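Local coordinates for protein alkylpurine DNA glycosylase AlkC (Pseudomonas fluorescens, PDB 5VHV) that probably hydrolyses the N-glycosidic bond of alkylated purines in DNA, starting base excision repair without flipping the damaged nucleotide out of the duplex, at residues 271-276 with 343-348; 275-280 with 285-290. All blocks are in the same frame, centred on the assembly; numbering follows the deposited sequence.

Contact 1: residues 271-276 with 343-348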
ATOM      1  N   ILE A 271     -21.537  10.990  13.568  1.00 15.88           N
ATOM      2  CA  ILE A 271     -21.207  12.278  14.154  1.00 15.40           C
ATOM      3  C   ILE A 271     -20.940  13.251  13.024  1.00 21.66           C
ATOM      4  O   ILE A 271     -20.657  12.860  11.892  1.00 18.06           O
ATOM      5  CB  ILE A 271     -20.003  12.210  15.105  1.00 20.94           C
ATOM      6  CG1 ILE A 271     -18.738  11.758  14.349  1.00 19.77           C
ATOM      7  CG2 ILE A 271     -20.340  11.273  16.246  1.00 22.19           C
ATOM      8  CD1 ILE A 271     -17.429  11.990  15.111  1.00 21.39           C
ATOM      9  N   ASN A 272     -21.050  14.539  13.346  1.00 21.71           N
ATOM     10  CA  ASN A 272     -20.811  15.626  12.401  1.00 22.29           C
ATOM     11  C   ASN A 272     -19.865  16.620  13.050  1.00 18.09           C
ATOM     12  O   ASN A 272     -20.223  17.278  14.034  1.00 20.18           O
ATOM     13  CB  ASN A 272     -22.107  16.314  12.010  1.00 21.95           C
ATOM     14  CG  ASN A 272     -23.100  15.357  11.400  1.00 47.34           C
ATOM     15  OD1 ASN A 272     -23.120  15.169  10.186  1.00 45.18           O
ATOM     16  ND2 ASN A 272     -23.911  14.723  12.240  1.00 67.17           N
ATOM     17  N   LEU A 273     -18.674  16.732  12.490  1.00 16.88           N
ATOM     18  CA  LEU A 273     -17.682  17.712  12.906  1.00 18.09           C
ATOM     19  C   LEU A 273     -17.823  18.947  12.026  1.00 18.07           C
ATOM     20  O   LEU A 273     -17.781  18.844  10.796  1.00 19.46           O
ATOM     21  CB  LEU A 273     -16.275  17.123  12.771  1.00 19.55           C
ATOM     22  CG  LEU A 273     -15.111  18.101  12.891  1.00 17.61           C
ATOM     23  CD1 LEU A 273     -15.043  18.754  14.279  1.00 19.36           C
ATOM     24  CD2 LEU A 273     -13.802  17.358  12.609  1.00 16.91           C
ATOM     25  N   SER A 274     -17.989  20.117  12.639  1.00 18.11           N
ATOM     26  CA  SER A 274     -18.036  21.317  11.821  1.00 15.93           C
ATOM     27  C   SER A 274     -17.408  22.494  12.557  1.00 20.05           C
ATOM     28  O   SER A 274     -17.381  22.542  13.790  1.00 22.35           O
ATOM     29  CB  SER A 274     -19.476  21.649  11.385  1.00 21.15           C
ATOM     30  OG  SER A 274     -20.320  21.962  12.483  1.00 25.23           O
ATOM     31  N   PHE A 275     -16.867  23.415  11.770  1.00 22.22           N
ATOM     32  CA  PHE A 275     -16.279  24.658  12.257  1.00 19.58           C
ATOM     33  C   PHE A 275     -16.035  25.563  11.052  1.00 20.76           C
ATOM     34  O   PHE A 275     -16.118  25.138   9.890  1.00 22.88           O
ATOM     35  CB  PHE A 275     -14.976  24.405  13.017  1.00 18.86           C
ATOM     36  CG  PHE A 275     -13.967  23.612  12.233  1.00 18.21           C
ATOM     37  CD1 PHE A 275     -14.012  22.226  12.220  1.00 19.43           C
ATOM     38  CD2 PHE A 275     -12.988  24.254  11.481  1.00 17.41           C
ATOM     39  CE1 PHE A 275     -13.080  21.483  11.489  1.00 22.23           C
ATOM     40  CE2 PHE A 275     -12.064  23.521  10.751  1.00 18.87           C
ATOM     41  CZ  PHE A 275     -12.115  22.130  10.755  1.00 21.50           C
ATOM     42  N   THR A 276     -15.709  26.812  11.352  1.00 22.67           N
ATOM     43  CA  THR A 276     -15.389  27.829  10.364  1.00 22.40           C
ATOM     44  C   THR A 276     -13.998  28.375  10.662  1.00 27.29           C
ATOM     45  O   THR A 276     -13.673  28.654  11.821  1.00 28.74           O
ATOM     46  CB  THR A 276     -16.428  28.950  10.405  1.00 32.20           C
ATOM     47  OG1 THR A 276     -17.740  28.386  10.246  1.00 31.18           O
ATOM     48  CG2 THR A 276     -16.169  29.974   9.296  1.00 33.72           C
ATOM     49  N   VAL A 343     -12.286  15.011  19.995  1.00 15.64           N
ATOM     50  CA  VAL A 343     -12.012  15.296  18.581  1.00 15.12           C
ATOM     51  C   VAL A 343     -11.203  16.583  18.531  1.00 19.11           C
ATOM     52  O   VAL A 343     -11.640  17.606  19.082  1.00 20.96           O
ATOM     53  CB  VAL A 343     -13.308  15.443  17.768  1.00 18.17           C
ATOM     54  CG1 VAL A 343     -13.007  15.688  16.292  1.00 19.48           C
ATOM     55  CG2 VAL A 343     -14.162  14.208  17.931  1.00 19.39           C
ATOM     56  N   HIS A 344     -10.017  16.530  17.914  1.00 17.61           N
ATOM     57  CA  HIS A 344      -9.133  17.691  17.804  1.00 15.28           C
ATOM     58  C   HIS A 344      -9.073  18.188  16.362  1.00 21.04           C
ATOM     59  O   HIS A 344      -8.977  17.386  15.431  1.00 17.67           O
ATOM     60  CB  HIS A 344      -7.707  17.367  18.251  1.00 20.56           C
ATOM     61  CG  HIS A 344      -7.615  16.721  19.599  1.00 22.18           C
ATOM     62  ND1 HIS A 344      -7.533  17.443  20.767  1.00 26.04           N
ATOM     63  CD2 HIS A 344      -7.566  15.417  19.958  1.00 24.17           C
ATOM     64  CE1 HIS A 344      -7.456  16.613  21.791  1.00 29.29           C
ATOM     65  NE2 HIS A 344      -7.480  15.376  21.325  1.00 28.11           N
ATOM     66  N   VAL A 345      -9.111  19.514  16.176  1.00 16.35           N
ATOM     67  CA  VAL A 345      -8.970  20.131  14.851  1.00 19.07           C
ATOM     68  C   VAL A 345      -7.515  20.535  14.666  1.00 16.26           C
ATOM     69  O   VAL A 345      -6.930  21.198  15.533  1.00 17.66           O
ATOM     70  CB  VAL A 345      -9.902  21.346  14.683  1.00 21.26           C
ATOM     71  CG1 VAL A 345      -9.623  22.077  13.383  1.00 21.84           C
ATOM     72  CG2 VAL A 345     -11.360  20.903  14.696  1.00 22.13           C
ATOM     73  N   LEU A 346      -6.930  20.132  13.542  1.00 14.84           N
ATOM     74  CA  LEU A 346      -5.514  20.323  13.248  1.00 16.15           C
ATOM     75  C   LEU A 346      -5.376  21.218  12.024  1.00 16.49           C
ATOM     76  O   LEU A 346      -5.951  20.921  10.970  1.00 17.39           O
ATOM     77  CB  LEU A 346      -4.817  18.987  12.956  1.00 18.46           C
ATOM     78  CG  LEU A 346      -5.025  17.899  14.004  1.00 20.09           C
ATOM     79  CD1 LEU A 346      -4.648  16.521  13.455  1.00 20.59           C
ATOM     80  CD2 LEU A 346      -4.200  18.236  15.212  1.00 26.16           C
ATOM     81  N   VAL A 347      -4.613  22.299  12.157  1.00 17.78           N
ATOM     82  CA  VAL A 347      -4.383  23.215  11.045  1.00 19.22           C
ATOM     83  C   VAL A 347      -2.883  23.480  10.954  1.00 19.97           C
ATOM     84  O   VAL A 347      -2.264  23.955  11.919  1.00 19.89           O
ATOM     85  CB  VAL A 347      -5.171  24.531  11.195  1.00 20.97           C
ATOM     86  CG1 VAL A 347      -4.968  25.407   9.943  1.00 21.56           C
ATOM     87  CG2 VAL A 347      -6.664  24.254  11.392  1.00 23.46           C
ATOM     88  N   ASN A 348      -2.300  23.159   9.797  1.00 17.71           N
ATOM     89  CA  ASN A 348      -0.857  23.188   9.597  1.00 18.54           C
ATOM     90  C   ASN A 348      -0.107  22.587  10.779  1.00 19.18           C
ATOM     91  O   ASN A 348       0.912  23.130  11.220  1.00 19.32           O
ATOM     92  CB  ASN A 348      -0.395  24.625   9.329  1.00 23.85           C
ATOM     93  CG  ASN A 348      -0.913  25.153   8.007  1.00 25.15           C
ATOM     94  OD1 ASN A 348      -1.725  24.498   7.345  1.00 21.33           O
ATOM     95  ND2 ASN A 348      -0.456  26.343   7.616  1.00 23.93           N
TER

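Contact 2: residues 275-280 with 285-290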
ATOM      1  N   PHE A 275     -16.867  23.415  11.770  1.00 22.22           N
ATOM      2  CA  PHE A 275     -16.279  24.658  12.257  1.00 19.58           C
ATOM      3  C   PHE A 275     -16.035  25.563  11.052  1.00 20.76           C
ATOM      4  O   PHE A 275     -16.118  25.138   9.890  1.00 22.88           O
ATOM      5  CB  PHE A 275     -14.976  24.405  13.017  1.00 18.86           C
ATOM      6  CG  PHE A 275     -13.967  23.612  12.233  1.00 18.21           C
ATOM      7  CD1 PHE A 275     -14.012  22.226  12.220  1.00 19.43           C
ATOM      8  CD2 PHE A 275     -12.988  24.254  11.481  1.00 17.41           C
ATOM      9  CE1 PHE A 275     -13.080  21.483  11.489  1.00 22.23           C
ATOM     10  CE2 PHE A 275     -12.064  23.521  10.751  1.00 18.87           C
ATOM     11  CZ  PHE A 275     -12.115  22.130  10.755  1.00 21.50           C
ATOM     12  N   THR A 276     -15.709  26.812  11.352  1.00 22.67           N
ATOM     13  CA  THR A 276     -15.389  27.829  10.364  1.00 22.40           C
ATOM     14  C   THR A 276     -13.998  28.375  10.662  1.00 27.29           C
ATOM     15  O   THR A 276     -13.673  28.654  11.821  1.00 28.74           O
ATOM     16  CB  THR A 276     -16.428  28.950  10.405  1.00 32.20           C
ATOM     17  OG1 THR A 276     -17.740  28.386  10.246  1.00 31.18           O
ATOM     18  CG2 THR A 276     -16.169  29.974   9.296  1.00 33.72           C
ATOM     19  N   LEU A 277     -13.180  28.513   9.625  1.00 21.48           N
ATOM     20  CA  LEU A 277     -11.875  29.155   9.733  1.00 24.43           C
ATOM     21  C   LEU A 277     -11.964  30.536   9.113  1.00 26.17           C
ATOM     22  O   LEU A 277     -12.440  30.677   7.985  1.00 29.23           O
ATOM     23  CB  LEU A 277     -10.793  28.339   9.024  1.00 23.22           C
ATOM     24  CG  LEU A 277     -10.557  26.937   9.576  1.00 23.21           C
ATOM     25  CD1 LEU A 277      -9.528  26.206   8.730  1.00 26.33           C
ATOM     26  CD2 LEU A 277     -10.103  26.992  11.030  1.00 26.35           C
ATOM     27  N   GLU A 278     -11.519  31.547   9.852  1.00 21.78           N
ATOM     28  CA  GLU A 278     -11.463  32.915   9.366  1.00 25.57           C
ATOM     29  C   GLU A 278     -10.007  33.339   9.250  1.00 28.78           C
ATOM     30  O   GLU A 278      -9.279  33.344  10.250  1.00 27.39           O
ATOM     31  CB  GLU A 278     -12.210  33.861  10.300  1.00 26.81           C
ATOM     32  CG  GLU A 278     -12.136  35.333   9.860  1.00 32.52           C
ATOM     33  CD  GLU A 278     -12.420  36.302  10.985  1.00 47.75           C
ATOM     34  OE1 GLU A 278     -12.073  37.495  10.842  1.00 45.25           O
ATOM     35  OE2 GLU A 278     -12.980  35.871  12.013  1.00 41.82           O
ATOM     36  N   SER A 279      -9.593  33.721   8.050  1.00 28.13           N
ATOM     37  CA  SER A 279      -8.254  34.252   7.875  1.00 26.58           C
ATOM     38  C   SER A 279      -8.118  35.590   8.586  1.00 36.17           C
ATOM     39  O   SER A 279      -9.010  36.447   8.534  1.00 30.18           O
ATOM     40  CB  SER A 279      -7.921  34.434   6.403  1.00 30.65           C
ATOM     41  OG  SER A 279      -6.770  35.257   6.257  1.00 31.27           O
ATOM     42  N   THR A 280      -6.983  35.769   9.244  1.00 26.42           N
ATOM     43  CA  THR A 280      -6.607  37.058   9.813  1.00 30.65           C
ATOM     44  C   THR A 280      -5.386  37.633   9.111  1.00 39.81           C
ATOM     45  O   THR A 280      -4.759  38.562   9.625  1.00 39.00           O
ATOM     46  CB  THR A 280      -6.335  36.916  11.309  1.00 35.22           C
ATOM     47  OG1 THR A 280      -5.208  36.059  11.496  1.00 35.07           O
ATOM     48  CG2 THR A 280      -7.534  36.306  12.024  1.00 40.61           C
ATOM     49  N   GLN A 285      -3.253  32.034   2.190  1.00 28.31           N
ATOM     50  CA  GLN A 285      -2.362  31.105   2.869  1.00 31.48           C
ATOM     51  C   GLN A 285      -2.803  29.680   2.602  1.00 29.27           C
ATOM     52  O   GLN A 285      -3.999  29.370   2.590  1.00 25.97           O
ATOM     53  CB  GLN A 285      -2.288  31.387   4.385  1.00 35.17           C
ATOM     54  CG  GLN A 285      -3.560  31.174   5.153  1.00 33.78           C
ATOM     55  CD  GLN A 285      -3.501  31.799   6.552  1.00 45.35           C
ATOM     56  OE1 GLN A 285      -2.737  31.353   7.419  1.00 35.55           O
ATOM     57  NE2 GLN A 285      -4.300  32.849   6.770  1.00 29.84           N
ATOM     58  N   LYS A 286      -1.821  28.823   2.364  1.00 27.79           N
ATOM     59  CA  LYS A 286      -2.068  27.408   2.149  1.00 24.00           C
ATOM     60  C   LYS A 286      -2.267  26.713   3.493  1.00 26.20           C
ATOM     61  O   LYS A 286      -1.464  26.884   4.417  1.00 23.10           O
ATOM     62  CB  LYS A 286      -0.904  26.776   1.386  1.00 28.73           C
ATOM     63  CG  LYS A 286      -0.831  27.181  -0.088  1.00 45.79           C
ATOM     64  CD  LYS A 286       0.330  26.493  -0.811  1.00 43.90           C
ATOM     65  CE  LYS A 286       0.496  27.025  -2.231  0.47 43.14           C
ATOM     66  NZ  LYS A 286       0.668  28.507  -2.274  0.31 42.91           N
ATOM     67  N   LEU A 287      -3.351  25.955   3.606  1.00 22.40           N
ATOM     68  CA  LEU A 287      -3.692  25.262   4.839  1.00 20.02           C
ATOM     69  C   LEU A 287      -3.825  23.768   4.594  1.00 19.80           C
ATOM     70  O   LEU A 287      -4.377  23.332   3.580  1.00 23.52           O
ATOM     71  CB  LEU A 287      -5.009  25.774   5.430  1.00 22.73           C
ATOM     72  CG  LEU A 287      -5.085  27.264   5.788  1.00 26.71           C
ATOM     73  CD1 LEU A 287      -6.432  27.621   6.392  1.00 32.75           C
ATOM     74  CD2 LEU A 287      -3.978  27.618   6.747  1.00 24.09           C
ATOM     75  N   VAL A 288      -3.346  22.997   5.559  1.00 19.22           N
ATOM     76  CA  VAL A 288      -3.631  21.573   5.658  1.00 16.07           C
ATOM     77  C   VAL A 288      -4.471  21.403   6.913  1.00 15.27           C
ATOM     78  O   VAL A 288      -3.998  21.664   8.026  1.00 19.19           O
ATOM     79  CB  VAL A 288      -2.352  20.731   5.703  1.00 19.50           C
ATOM     80  CG1 VAL A 288      -2.677  19.269   6.115  1.00 16.23           C
ATOM     81  CG2 VAL A 288      -1.682  20.772   4.316  1.00 22.04           C
ATOM     82  N   VAL A 289      -5.732  21.038   6.727  1.00 15.46           N
ATOM     83  CA  VAL A 289      -6.701  20.896   7.804  1.00 18.97           C
ATOM     84  C   VAL A 289      -7.039  19.419   7.940  1.00 16.54           C
ATOM     85  O   VAL A 289      -7.596  18.816   7.017  1.00 19.33           O
ATOM     86  CB  VAL A 289      -7.967  21.718   7.526  1.00 19.45           C
ATOM     87  CG1 VAL A 289      -8.925  21.629   8.700  1.00 17.67           C
ATOM     88  CG2 VAL A 289      -7.613  23.178   7.256  1.00 22.80           C
ATOM     89  N   ASP A 290      -6.716  18.848   9.097  1.00 16.15           N
ATOM     90  CA  ASP A 290      -7.042  17.467   9.424  1.00 15.41           C
ATOM     91  C   ASP A 290      -7.763  17.456  10.778  1.00 16.44           C
ATOM     92  O   ASP A 290      -7.980  18.499  11.398  1.00 16.59           O
ATOM     93  CB  ASP A 290      -5.770  16.596   9.446  1.00 18.18           C
ATOM     94  CG  ASP A 290      -5.141  16.425   8.066  1.00 16.55           C
ATOM     95  OD1 ASP A 290      -5.881  16.458   7.050  1.00 16.98           O
ATOM     96  OD2 ASP A 290      -3.907  16.229   7.981  1.00 16.24           O
TER
HETATM   97  O   HOH W   1      -5.349  34.022   4.225  1.00 27.87           O

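Contact 1: residues 271-276 with 343-348
V345 sits over one face of the F275 ring, and this CH-pi contact is the most intimate part of the meeting between strands 270-279 and 339-347. V345 CG1 is 4.0 Å from the centroid of the F275 ring and 25° off the ring normal. It is displaced toward the rim at CZ, where V345 CG1 comes within 3.6 Å of F275 CZ. The second methyl continues along the ring, V345 CG2 lying 3.7 Å from F275 CE1. The phenyl group gets there through a chi1 of 54°, which places CG between the backbone N and the carbonyl carbon, and the two side chains come from opposite directions.

The remaining contacts are aliphatic. L273 crosses V343 at a slant, with L273 CD2 at 4.1 Å from V343 CG1, while L273 CD1 rests more loosely on V345 CG2 at 4.3 Å.

The backbones stay apart: the axes of 271-276 and 343-347 approach to 9.6 Å and cross at -39°, as in facing layers of a beta sandwich, here consistent with the immunoglobulin-like domain of AlkC. L273 and F275 spend their main-chain hydrogen bonds on R324 and I322 of strand 319-327, within their own layer. Since every side chain that touches is apolar and buried, cohesion between the layers here is probably hydrophobic and dispersive, including the ring-face contact.

Contact 2: residues 275-280 with 285-290
L277 sets its CD1 methyl against L287 and V289 together, joining the two arms of a beta arch: strands 270-279 and 285-294 follow each other through a five-residue loop, yet face one another across the sandwich. The axes of 275-279 and 285-290 come no closer than 10.7 Å and run at 156°, so side chains bridge the gap. L277 CD1 lies 3.9 Å from V289 CG2 and 4.1 Å from L287 CD1, and both pairs meet tip to tip. The extended outer torsion of L277 (chi2 176°) carries CD1 that far across. V289 also turns its other methyl to the edge of the F275 ring, where V289 CG1 is near the ring plane and 3.8 Å from F275 CZ.

Around this apolar set, I322 of strand 319-327 touches F275, L277 and V289. L314 of strand 305-314 packs on both S279 and L287, while F312 of the same strand backs V289.

Near the loop the chemistry turns polar. The Q285 amide is anchored through OE1, which accepts from the backbone N of E252, and S279 OG bonds to the backbone N of A281. These bonds help to position the two ends that share a water. That water accepts a hydrogen bond from Q285 NE2 at 3.0 Å and is hydrogen-bonded to S279 OG at 2.8 Å.

Contacts 1 and 2 are adjacent, their centres 10 Å apart, and both start from strand 270-279. F275 belongs to each: its face serves contact 1 and its edge contact 2. The partner strands 339-347 and 285-294 are antiparallel neighbours in the opposing layer, stitched by probable hydrogen bonds from L346 N to D290 O (2.9 Å) and from V288 N to N348 OD1 (2.8 Å). The bound DNA comes nearer to contact 2, about 7 Å between nearest atoms against about 10 Å for contact 1. None of these segments lines the pocket of the bound polyether, formed by L5, G82, F83, L86 and W160.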